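Local structure of pectate lyase 47 (1VBL) at residues A[12-17]-A[390-395]; A[57-62]-A[132-137]; A[224-229]-A[251-256]; A[234-239]-A[261-266]. The protein catalyses the eliminative cleavage of pectate, as a thermostable calcium-binding pectate lyase of polysaccharide lyase family 1. All coordinates share one frame; numbering follows the deposited sequence.

Contact 1: residues A[12-17]-A[390-395]; sequences DGWAAY and PMFYHV
Two loops from opposite ends of the chain meet on the flank of the parallel beta-helix, and F392, the centre of an inverse gamma turn, reaches across to the loop that carries G13, W14, A16 and Y17. The backbones join through one bond: G13 N donates to F392 O at 2.9 Å, bent to 134° at the hydrogen and arriving from above the carbonyl plane. The same oxygen accepts from a water that also donates to D12 OD1 (2.8 Å from the water oxygen), while D12 OD2 forms a salt bridge with K9. Apolar packing supplies most of the rest. F392 holds CG anti to its carbonyl carbon (chi1 -69°), and its ring lies against W14, A16 and Y17. W14 CZ3 lies near the plane of that ring, 3.7 Å from F392 CE1, and the two ring planes make an oblique 54°. Y17 N sits over one face, offset toward the rim, and F392 CZ is 3.9 Å from Y17 CD1, at the edge of the tyrosine ring. A16 CB approaches F392 CD2 at 4.1 Å. An alanine in place of F392 would probably open a gap between W14, A16 and Y17, leaving both aromatic side chains without this neighbour. The chemistry thus pairs one bent backbone bond and a water bridge with the F392 ring, which takes part in all the apolar side-chain contacts of the pair.

Contact 2: residues A[57-62]-A[132-137]; sequences VPKIIY and SNTSII
Strands 59-62 and 134-137 run side by side as neighbouring parallel strands of the beta-helix, their axes 4.7 Å apart and 12° from parallel. Backbone bonds set the register, with K59 facing T134 and Y62 facing I137. K59 N donates to N133 O and S135 N returns a bond to K59 O; I61 N to S135 O (2.8 Å) and I137 N to I61 O continue the ladder. CA-H...O contacts lie between these bonds, the shortest from Y62 CA to I137 O at 3.0 Å.

The polar side-chain contact is concentrated at the start of the pair. K59 holds CG between its backbone N and carbonyl carbon (chi1 53°), and a bend at chi4 places NZ, which donates to T134 OG1 at 2.8 Å and to V57 O at 2.8 Å. N55 O is a further partner of this ammonium, and T134 OG1 is also bonded to G131 O.

Apolar contact gathers at the other end. The side chains of Y62 and I137 lie side by side and point the same way, with Y62 CD1 3.8 Å from I137 CB, and I60 CG2 lies over one face of the tyrosine ring, toward the rim, 3.6 Å above the plane. Y62 OH is held by G4 and E2. On the face shared with K59, I61 packs against L41 and A44 of helix 38-44.

The chemistry is therefore divided: a buried lysine, whose positive charge is probably offset by the oxygens around NZ, links the loop before its own strand to T134, whereas aromatic and aliphatic packing secures the later part of the pair.

Contact 3: residues A[224-229]-A[251-256]; sequences PFQQHD and HDKVTL. With CA (calcium ion), chain B.
D229 O is approached by a histidine and a water: H251 NE2 lies 2.6 Å away, in a weak bond bent to 119° at the hydrogen, and water 5 donates to the same oxygen at 2.7 Å. This is the calcium site of the pectate lyase beta-helix, where the loop bearing D229 meets the corner that the chain turns at D252. H251 NE2 also points weakly to K253 O (2.8 Å), so its hydrogen is divided between two carbonyls at the ring edge. CG of H251 stands anti to the backbone N (chi1 -175°), and ND1 is bonded to D209 OD1, which would help fix the ring's rotation. H228 CB touches H251 CE1 at 4.0 Å. An alanine in place of H251 would probably leave D229 O and K253 O without their shared donor and D209 without its ring partner, loosening the corner beside the metal.

Farther along, water mediates the polar contact. Q226 and K253 cross at about a right angle, and their donor nitrogens NE2 and NZ both give to water 3, while water 2 lies within hydrogen-bonding distance of Q226 OE1 and D252 OD2, though it cannot serve all its acceptors at once. K253 NZ makes a weak salt bridge with D252 OD2 at 3.3 Å.

D190 and D233 complete the protein side of the calcium site together with D229. D229 holds CG anti to its backbone N (chi1 -162°), and its OD2 binds the calcium ion at 2.6 Å.

Contact 4: residues A[234-239]-A[261-266]; sequences IKNSSD and DSRMAD
The backbone leaves strand 234-235 through two residues of positive phi, N236 and S237, and meets a 3-10 segment at 264-266, with S237 and D266 having the nearest CA atoms at 4.7 Å. S237 N donates to D266 OD1 at 2.7 Å, meeting that oxygen nearly along its C-O axis.

The hydroxyl of S237 is the other point of attachment. R263 NH1 donates to S237 OG at 2.6 Å, with 154° at the hydrogen and the oxygen close to the guanidinium plane; a weak second bond comes from NH2. OG itself donates to A265 O at 3.1 Å, from above the carbonyl plane, so the hydroxyl both accepts and donates.

R263, the centre of an inverse gamma turn, runs extended from CG to NE with CG anti to the backbone N (chi1 -171°). N236 CA lies 3.5 Å above the centre of one guanidinium face, and the side chains of N236 and R263 cross at about a right angle. NH1 also forms a salt bridge with D266 OD1 at 2.6 Å. That carboxylate oxygen therefore takes both the arginine and the S237 amide, which would hold the acid in place and is likely to stabilise its negative charge. D266 OD2 accepts from a water that also accepts from N236 N.

The contact lies at the protein surface, where a turn of the beta-helix after strand 232-235 meets the loop between strands 253-257 and 272-280. S238 OG bonds K235 O within the turn, I234 packs on I241 and I243 of strand 239-251, and D266 rests on F291.

In the fold
Contacts 3 and 4 are directly joined: I234 N lies 2.7 Å from L256 O, a probable hydrogen bond, although their centres are 20 Å apart. Along the sequence their segments alternate, so the two contacts interlock in sequence. Contact 3 holds a calcium ligand, D229; in contact 4 the side chain of N236 lies about 10 Å from the ion. Contact 1 brings together residues near the two chain ends, and its nearest atoms are about 6 Å from those of contact 4. Contact 2 lies in an earlier part of the chain, its nearest atoms about 17 Å from contact 3 and about 11 Å from contact 1; contacts 1 and 2 lie away from the calcium site.

Contact 1: residues A[12-17]-A[390-395]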
# COMPACT_ATOMS: atom_id res chain seq x y z
N ASP A 12 -3.52 -8.29 18.48
CA ASP A 12 -3.27 -8.44 17.06
C ASP A 12 -2.45 -7.32 16.42
O ASP A 12 -2.99 -6.36 15.85
CB ASP A 12 -4.58 -8.61 16.29
CG ASP A 12 -4.36 -9.05 14.85
OD1 ASP A 12 -3.19 -9.28 14.48
OD2 ASP A 12 -5.34 -9.17 14.09
N GLY A 13 -1.13 -7.44 16.53
CA GLY A 13 -0.23 -6.46 15.93
C GLY A 13 -0.08 -5.14 16.65
O GLY A 13 -0.75 -4.86 17.65
N TRP A 14 0.80 -4.30 16.12
CA TRP A 14 1.06 -2.99 16.70
C TRP A 14 -0.17 -2.11 16.88
O TRP A 14 -0.19 -1.26 17.77
CB TRP A 14 2.11 -2.25 15.86
CG TRP A 14 3.53 -2.62 16.19
CD1 TRP A 14 4.46 -3.17 15.35
CD2 TRP A 14 4.21 -2.37 17.43
NE1 TRP A 14 5.68 -3.27 16.00
CE2 TRP A 14 5.55 -2.79 17.27
CE3 TRP A 14 3.81 -1.82 18.67
CZ2 TRP A 14 6.50 -2.68 18.30
CZ3 TRP A 14 4.76 -1.72 19.69
CH2 TRP A 14 6.09 -2.14 19.49
N ALA A 15 -1.19 -2.30 16.05
CA ALA A 15 -2.41 -1.50 16.17
C ALA A 15 -3.18 -1.82 17.46
O ALA A 15 -4.12 -1.12 17.82
CB ALA A 15 -3.31 -1.73 14.96
N ALA A 16 -2.77 -2.88 18.14
CA ALA A 16 -3.42 -3.28 19.39
C ALA A 16 -2.82 -2.54 20.59
O ALA A 16 -3.34 -2.63 21.70
CB ALA A 16 -3.30 -4.78 19.59
N TYR A 17 -1.74 -1.81 20.34
CA TYR A 17 -1.06 -1.06 21.40
C TYR A 17 -2.03 -0.17 22.18
O TYR A 17 -2.91 0.47 21.60
CB TYR A 17 0.05 -0.20 20.80
CG TYR A 17 0.81 0.60 21.83
CD1 TYR A 17 1.77 -0.01 22.65
CD2 TYR A 17 0.55 1.95 22.03
CE1 TYR A 17 2.44 0.71 23.63
CE2 TYR A 17 1.22 2.69 23.00
CZ TYR A 17 2.16 2.06 23.80
OH TYR A 17 2.82 2.79 24.77
N PRO A 390 8.87 -8.86 19.27
CA PRO A 390 7.45 -8.58 19.02
C PRO A 390 6.60 -9.23 20.10
O PRO A 390 6.77 -10.41 20.41
CB PRO A 390 7.20 -9.21 17.65
CG PRO A 390 8.55 -9.15 17.00
CD PRO A 390 9.48 -9.55 18.12
N MET A 391 5.67 -8.47 20.67
CA MET A 391 4.81 -9.01 21.71
C MET A 391 3.36 -9.04 21.25
O MET A 391 2.54 -9.80 21.76
CB MET A 391 4.94 -8.17 22.98
CG MET A 391 5.28 -8.97 24.23
SD MET A 391 6.83 -9.90 24.08
CE MET A 391 8.03 -8.65 24.55
N PHE A 392 3.04 -8.21 20.26
CA PHE A 392 1.67 -8.13 19.76
C PHE A 392 1.24 -9.13 18.71
O PHE A 392 1.18 -8.82 17.52
CB PHE A 392 1.37 -6.72 19.26
CG PHE A 392 1.31 -5.69 20.35
CD1 PHE A 392 2.28 -4.70 20.44
CD2 PHE A 392 0.30 -5.74 21.31
CE1 PHE A 392 2.25 -3.76 21.47
CE2 PHE A 392 0.26 -4.80 22.34
CZ PHE A 392 1.24 -3.82 22.43
N TYR A 393 0.95 -10.35 19.15
CA TYR A 393 0.45 -11.38 18.27
C TYR A 393 -0.20 -12.46 19.10
O TYR A 393 0.20 -12.72 20.24
CB TYR A 393 1.57 -11.98 17.39
CG TYR A 393 2.66 -12.73 18.12
CD1 TYR A 393 3.80 -12.07 18.59
CD2 TYR A 393 2.59 -14.11 18.29
CE1 TYR A 393 4.83 -12.77 19.21
CE2 TYR A 393 3.62 -14.82 18.91
CZ TYR A 393 4.74 -14.14 19.36
OH TYR A 393 5.77 -14.84 19.95
N HIS A 394 -1.24 -13.07 18.55
CA HIS A 394 -1.95 -14.14 19.25
C HIS A 394 -1.35 -15.49 18.89
O HIS A 394 -1.08 -16.31 19.77
CB HIS A 394 -3.43 -14.12 18.87
CG HIS A 394 -4.23 -13.07 19.58
ND1 HIS A 394 -5.15 -13.37 20.56
CD2 HIS A 394 -4.23 -11.72 19.46
CE1 HIS A 394 -5.68 -12.25 21.02
NE2 HIS A 394 -5.14 -11.24 20.37
N VAL A 395 -1.12 -15.70 17.60
CA VAL A 395 -0.57 -16.96 17.13
C VAL A 395 0.28 -16.81 15.87
O VAL A 395 -0.06 -16.04 14.98
CB VAL A 395 -1.69 -17.96 16.77
CG1 VAL A 395 -1.08 -19.31 16.38
CG2 VAL A 395 -2.66 -18.12 17.92
O HOH W 1 -0.50 -9.90 15.18

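Contact 2: residues A[57-62]-A[132-137]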
# COMPACT_ATOMS: atom_id res chain seq x y z
N VAL A 57 -16.27 11.75 14.81
CA VAL A 57 -17.45 11.11 15.37
C VAL A 57 -17.46 9.63 15.00
O VAL A 57 -17.30 9.28 13.83
CB VAL A 57 -18.75 11.75 14.84
CG1 VAL A 57 -19.96 10.97 15.33
CG2 VAL A 57 -18.85 13.21 15.30
N PRO A 58 -17.63 8.74 16.00
CA PRO A 58 -17.65 7.30 15.71
C PRO A 58 -18.65 7.02 14.60
O PRO A 58 -19.81 7.39 14.70
CB PRO A 58 -18.08 6.70 17.05
CG PRO A 58 -17.43 7.62 18.03
CD PRO A 58 -17.74 8.99 17.45
N LYS A 59 -18.20 6.36 13.54
CA LYS A 59 -19.08 6.08 12.41
C LYS A 59 -18.70 4.81 11.67
O LYS A 59 -17.51 4.48 11.53
CB LYS A 59 -19.06 7.27 11.45
CG LYS A 59 -17.66 7.68 11.01
CD LYS A 59 -17.62 9.11 10.50
CE LYS A 59 -16.19 9.63 10.41
NZ LYS A 59 -15.47 9.53 11.71
N ILE A 60 -19.72 4.10 11.21
CA ILE A 60 -19.52 2.87 10.45
C ILE A 60 -20.09 3.11 9.07
O ILE A 60 -21.22 3.57 8.91
CB ILE A 60 -20.26 1.69 11.09
CG1 ILE A 60 -19.66 1.39 12.46
CG2 ILE A 60 -20.15 0.46 10.18
CD1 ILE A 60 -20.40 0.31 13.24
N ILE A 61 -19.28 2.81 8.06
CA ILE A 61 -19.68 3.01 6.68
C ILE A 61 -19.55 1.72 5.88
O ILE A 61 -18.45 1.22 5.66
CB ILE A 61 -18.83 4.11 6.03
CG1 ILE A 61 -19.01 5.41 6.83
CG2 ILE A 61 -19.23 4.29 4.58
CD1 ILE A 61 -18.15 6.55 6.35
N TYR A 62 -20.69 1.18 5.46
CA TYR A 62 -20.73 -0.05 4.68
C TYR A 62 -20.72 0.29 3.20
O TYR A 62 -21.56 1.05 2.72
CB TYR A 62 -21.98 -0.86 5.01
CG TYR A 62 -21.94 -1.49 6.38
CD1 TYR A 62 -21.07 -2.55 6.65
CD2 TYR A 62 -22.77 -1.04 7.41
CE1 TYR A 62 -21.02 -3.14 7.91
CE2 TYR A 62 -22.73 -1.62 8.67
CZ TYR A 62 -21.86 -2.67 8.92
OH TYR A 62 -21.81 -3.25 10.16
N SER A 132 -11.13 10.29 12.20
CA SER A 132 -10.85 9.36 13.29
C SER A 132 -12.09 8.57 13.69
O SER A 132 -13.22 9.00 13.44
CB SER A 132 -10.31 10.12 14.50
OG SER A 132 -9.07 10.74 14.21
N ASN A 133 -11.87 7.42 14.33
CA ASN A 133 -12.96 6.56 14.79
C ASN A 133 -13.91 6.19 13.65
O ASN A 133 -15.13 6.37 13.74
CB ASN A 133 -13.73 7.26 15.91
CG ASN A 133 -12.81 7.82 16.97
OD1 ASN A 133 -11.94 7.11 17.48
ND2 ASN A 133 -12.98 9.09 17.30
N THR A 134 -13.33 5.65 12.59
CA THR A 134 -14.12 5.27 11.43
C THR A 134 -13.87 3.83 11.03
O THR A 134 -12.74 3.34 11.09
CB THR A 134 -13.77 6.16 10.21
OG1 THR A 134 -13.88 7.54 10.56
CG2 THR A 134 -14.71 5.86 9.04
N SER A 135 -14.93 3.14 10.64
CA SER A 135 -14.84 1.78 10.16
C SER A 135 -15.49 1.79 8.78
O SER A 135 -16.67 2.11 8.66
CB SER A 135 -15.58 0.79 11.07
OG SER A 135 -14.85 0.52 12.26
N ILE A 136 -14.71 1.48 7.75
CA ILE A 136 -15.23 1.41 6.40
C ILE A 136 -15.18 -0.07 6.08
O ILE A 136 -14.10 -0.67 5.99
CB ILE A 136 -14.37 2.22 5.41
CG1 ILE A 136 -14.32 3.69 5.86
CG2 ILE A 136 -14.96 2.13 4.00
CD1 ILE A 136 -13.52 4.61 4.96
N ILE A 137 -16.37 -0.66 5.93
CA ILE A 137 -16.51 -2.09 5.71
C ILE A 137 -17.29 -2.45 4.45
O ILE A 137 -18.41 -1.98 4.25
CB ILE A 137 -17.24 -2.74 6.91
CG1 ILE A 137 -16.57 -2.34 8.22
CG2 ILE A 137 -17.30 -4.25 6.73
CD1 ILE A 137 -15.11 -2.74 8.33

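Contact 3: residues A[224-229]-A[251-256]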
# COMPACT_ATOMS: atom_id res chain seq x y z
N PRO A 224 8.31 3.14 -18.78
CA PRO A 224 6.92 2.73 -18.57
C PRO A 224 6.11 3.89 -17.98
O PRO A 224 6.58 4.58 -17.07
CB PRO A 224 7.05 1.55 -17.61
CG PRO A 224 8.33 1.83 -16.88
CD PRO A 224 9.23 2.32 -17.98
N PHE A 225 4.91 4.10 -18.51
CA PHE A 225 4.05 5.19 -18.05
C PHE A 225 3.38 4.76 -16.75
O PHE A 225 2.25 4.28 -16.74
CB PHE A 225 3.01 5.49 -19.13
CG PHE A 225 2.37 6.84 -18.98
CD1 PHE A 225 3.15 7.98 -18.82
CD2 PHE A 225 0.99 6.98 -19.03
CE1 PHE A 225 2.57 9.25 -18.71
CE2 PHE A 225 0.39 8.23 -18.91
CZ PHE A 225 1.19 9.37 -18.75
N GLN A 226 4.11 4.94 -15.65
CA GLN A 226 3.65 4.56 -14.32
C GLN A 226 2.58 5.49 -13.75
O GLN A 226 2.88 6.49 -13.10
CB GLN A 226 4.86 4.46 -13.38
CG GLN A 226 5.86 3.42 -13.86
CD GLN A 226 7.13 3.35 -13.03
OE1 GLN A 226 7.98 2.48 -13.26
NE2 GLN A 226 7.28 4.25 -12.07
N GLN A 227 1.33 5.13 -13.98
CA GLN A 227 0.19 5.91 -13.51
C GLN A 227 -0.30 5.44 -12.14
O GLN A 227 -1.22 6.03 -11.56
CB GLN A 227 -0.95 5.84 -14.52
CG GLN A 227 -0.64 6.58 -15.82
CD GLN A 227 -1.82 6.57 -16.77
OE1 GLN A 227 -2.02 5.63 -17.53
NE2 GLN A 227 -2.61 7.63 -16.72
N HIS A 228 0.31 4.37 -11.63
CA HIS A 228 -0.05 3.85 -10.31
C HIS A 228 1.04 4.23 -9.33
O HIS A 228 2.16 4.57 -9.73
CB HIS A 228 -0.13 2.32 -10.30
CG HIS A 228 -1.21 1.76 -11.17
ND1 HIS A 228 -0.94 1.05 -12.32
CD2 HIS A 228 -2.56 1.76 -11.03
CE1 HIS A 228 -2.08 0.64 -12.85
NE2 HIS A 228 -3.07 1.06 -12.09
N ASP A 229 0.72 4.18 -8.04
CA ASP A 229 1.74 4.42 -7.05
C ASP A 229 1.61 3.29 -6.04
O ASP A 229 1.66 2.12 -6.44
CB ASP A 229 1.59 5.79 -6.37
CG ASP A 229 2.87 6.21 -5.67
OD1 ASP A 229 3.97 5.98 -6.23
OD2 ASP A 229 2.80 6.79 -4.58
N HIS A 251 0.49 -5.54 -9.21
CA HIS A 251 0.83 -4.17 -8.86
C HIS A 251 2.34 -4.08 -8.73
O HIS A 251 3.00 -5.05 -8.38
CB HIS A 251 0.16 -3.79 -7.54
CG HIS A 251 0.35 -2.35 -7.15
ND1 HIS A 251 -0.38 -1.32 -7.71
CD2 HIS A 251 1.18 -1.77 -6.25
CE1 HIS A 251 -0.01 -0.18 -7.17
NE2 HIS A 251 0.94 -0.42 -6.28
N ASP A 252 2.88 -2.89 -8.98
CA ASP A 252 4.32 -2.67 -8.89
C ASP A 252 4.81 -2.41 -7.46
O ASP A 252 5.31 -3.32 -6.79
CB ASP A 252 4.70 -1.51 -9.83
CG ASP A 252 6.18 -1.19 -9.78
OD1 ASP A 252 6.95 -1.99 -9.22
OD2 ASP A 252 6.57 -0.12 -10.30
N LYS A 253 4.66 -1.17 -7.01
CA LYS A 253 5.10 -0.75 -5.67
C LYS A 253 3.98 -0.93 -4.66
O LYS A 253 3.07 -0.10 -4.56
CB LYS A 253 5.54 0.71 -5.71
CG LYS A 253 6.64 1.00 -6.73
CD LYS A 253 7.05 2.46 -6.68
CE LYS A 253 8.23 2.75 -7.60
NZ LYS A 253 7.87 2.67 -9.05
N VAL A 254 4.05 -2.00 -3.88
CA VAL A 254 3.00 -2.32 -2.92
C VAL A 254 2.92 -1.50 -1.64
O VAL A 254 2.00 -0.69 -1.47
CB VAL A 254 3.04 -3.82 -2.54
CG1 VAL A 254 1.92 -4.15 -1.58
CG2 VAL A 254 2.93 -4.67 -3.80
N THR A 255 3.87 -1.71 -0.73
CA THR A 255 3.82 -1.01 0.55
C THR A 255 5.10 -0.35 1.03
O THR A 255 6.09 -1.01 1.34
CB THR A 255 3.33 -1.97 1.66
OG1 THR A 255 1.96 -2.31 1.42
CG2 THR A 255 3.46 -1.33 3.05
N LEU A 256 5.05 0.97 1.11
CA LEU A 256 6.17 1.76 1.58
C LEU A 256 5.91 2.09 3.05
O LEU A 256 4.80 2.45 3.42
CB LEU A 256 6.26 3.06 0.77
CG LEU A 256 7.40 4.04 1.05
CD1 LEU A 256 8.73 3.41 0.69
CD2 LEU A 256 7.17 5.31 0.23
CA CA B . 2.34 6.86 -2.03
O HOH W 2 9.01 0.25 -11.54
O HOH W 3 10.17 3.93 -10.73
O HOH W 4 4.58 2.16 -10.42
O HOH W 5 2.96 0.92 -8.48
O HOH W 6 1.50 8.74 -3.24
O HOH W 7 2.59 7.83 0.39
O HOH W 8 4.72 7.58 -2.39

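Contact 4: residues A[234-239]-A[261-266]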
# COMPACT_ATOMS: atom_id res chain seq x y z
N ILE A 234 2.57 3.86 4.07
CA ILE A 234 2.57 4.35 5.44
C ILE A 234 3.75 5.29 5.62
O ILE A 234 4.90 4.90 5.40
CB ILE A 234 2.70 3.15 6.41
CG1 ILE A 234 1.53 2.18 6.17
CG2 ILE A 234 2.74 3.63 7.86
CD1 ILE A 234 1.66 0.86 6.91
N LYS A 235 3.48 6.52 6.04
CA LYS A 235 4.56 7.49 6.20
C LYS A 235 4.27 8.61 7.19
O LYS A 235 3.21 8.66 7.82
CB LYS A 235 4.90 8.11 4.84
CG LYS A 235 3.76 8.93 4.25
CD LYS A 235 4.15 9.53 2.90
CE LYS A 235 3.02 10.40 2.34
NZ LYS A 235 3.35 10.98 1.01
N ASN A 236 5.25 9.50 7.31
CA ASN A 236 5.17 10.66 8.18
C ASN A 236 4.70 10.40 9.60
O ASN A 236 3.63 10.85 10.02
CB ASN A 236 4.29 11.74 7.54
CG ASN A 236 4.87 12.25 6.23
OD1 ASN A 236 6.08 12.19 6.03
ND2 ASN A 236 4.02 12.77 5.36
N SER A 237 5.52 9.65 10.33
CA SER A 237 5.26 9.33 11.73
C SER A 237 4.00 8.55 12.05
O SER A 237 3.52 8.60 13.17
CB SER A 237 5.29 10.62 12.56
OG SER A 237 6.48 11.34 12.31
N SER A 238 3.45 7.84 11.07
CA SER A 238 2.27 7.02 11.33
C SER A 238 2.76 5.98 12.33
O SER A 238 3.97 5.73 12.42
CB SER A 238 1.77 6.35 10.06
OG SER A 238 1.24 7.31 9.17
N ASP A 239 1.86 5.37 13.09
CA ASP A 239 2.32 4.42 14.10
C ASP A 239 1.20 3.47 14.50
O ASP A 239 0.02 3.80 14.36
CB ASP A 239 2.78 5.22 15.33
CG ASP A 239 3.94 4.57 16.06
OD1 ASP A 239 4.44 3.52 15.61
OD2 ASP A 239 4.35 5.13 17.10
N ASP A 261 14.86 8.88 3.96
CA ASP A 261 16.04 8.51 4.74
C ASP A 261 16.40 9.60 5.74
O ASP A 261 17.03 9.34 6.76
CB ASP A 261 17.27 8.30 3.83
CG ASP A 261 17.18 7.05 2.98
OD1 ASP A 261 16.26 6.23 3.20
OD2 ASP A 261 18.05 6.88 2.10
N SER A 262 15.99 10.83 5.45
CA SER A 262 16.33 11.96 6.31
C SER A 262 15.26 12.43 7.30
O SER A 262 15.53 13.30 8.12
CB SER A 262 16.77 13.14 5.45
OG SER A 262 15.76 13.49 4.51
N ARG A 263 14.06 11.87 7.23
CA ARG A 263 13.01 12.29 8.14
C ARG A 263 13.19 11.62 9.50
O ARG A 263 12.56 10.60 9.80
CB ARG A 263 11.62 11.95 7.58
CG ARG A 263 10.47 12.55 8.37
CD ARG A 263 9.13 12.32 7.68
NE ARG A 263 8.05 13.10 8.29
CZ ARG A 263 7.56 12.89 9.51
NH1 ARG A 263 8.06 11.93 10.27
NH2 ARG A 263 6.57 13.64 9.96
N MET A 264 14.06 12.19 10.32
CA MET A 264 14.33 11.64 11.64
C MET A 264 13.07 11.65 12.50
O MET A 264 13.02 10.98 13.53
CB MET A 264 15.44 12.44 12.33
CG MET A 264 16.78 12.39 11.62
SD MET A 264 17.36 10.70 11.31
CE MET A 264 17.47 10.71 9.53
N ALA A 265 12.06 12.39 12.06
CA ALA A 265 10.80 12.46 12.79
C ALA A 265 10.11 11.10 12.80
O ALA A 265 9.22 10.85 13.61
CB ALA A 265 9.89 13.50 12.15
N ASP A 266 10.52 10.21 11.89
CA ASP A 266 9.95 8.87 11.81
C ASP A 266 10.57 7.93 12.83
O ASP A 266 9.99 6.89 13.16
CB ASP A 266 10.13 8.28 10.41
CG ASP A 266 9.15 8.85 9.40
OD1 ASP A 266 8.12 9.41 9.84
OD2 ASP A 266 9.39 8.71 8.18
O HOH W 9 7.74 9.07 6.19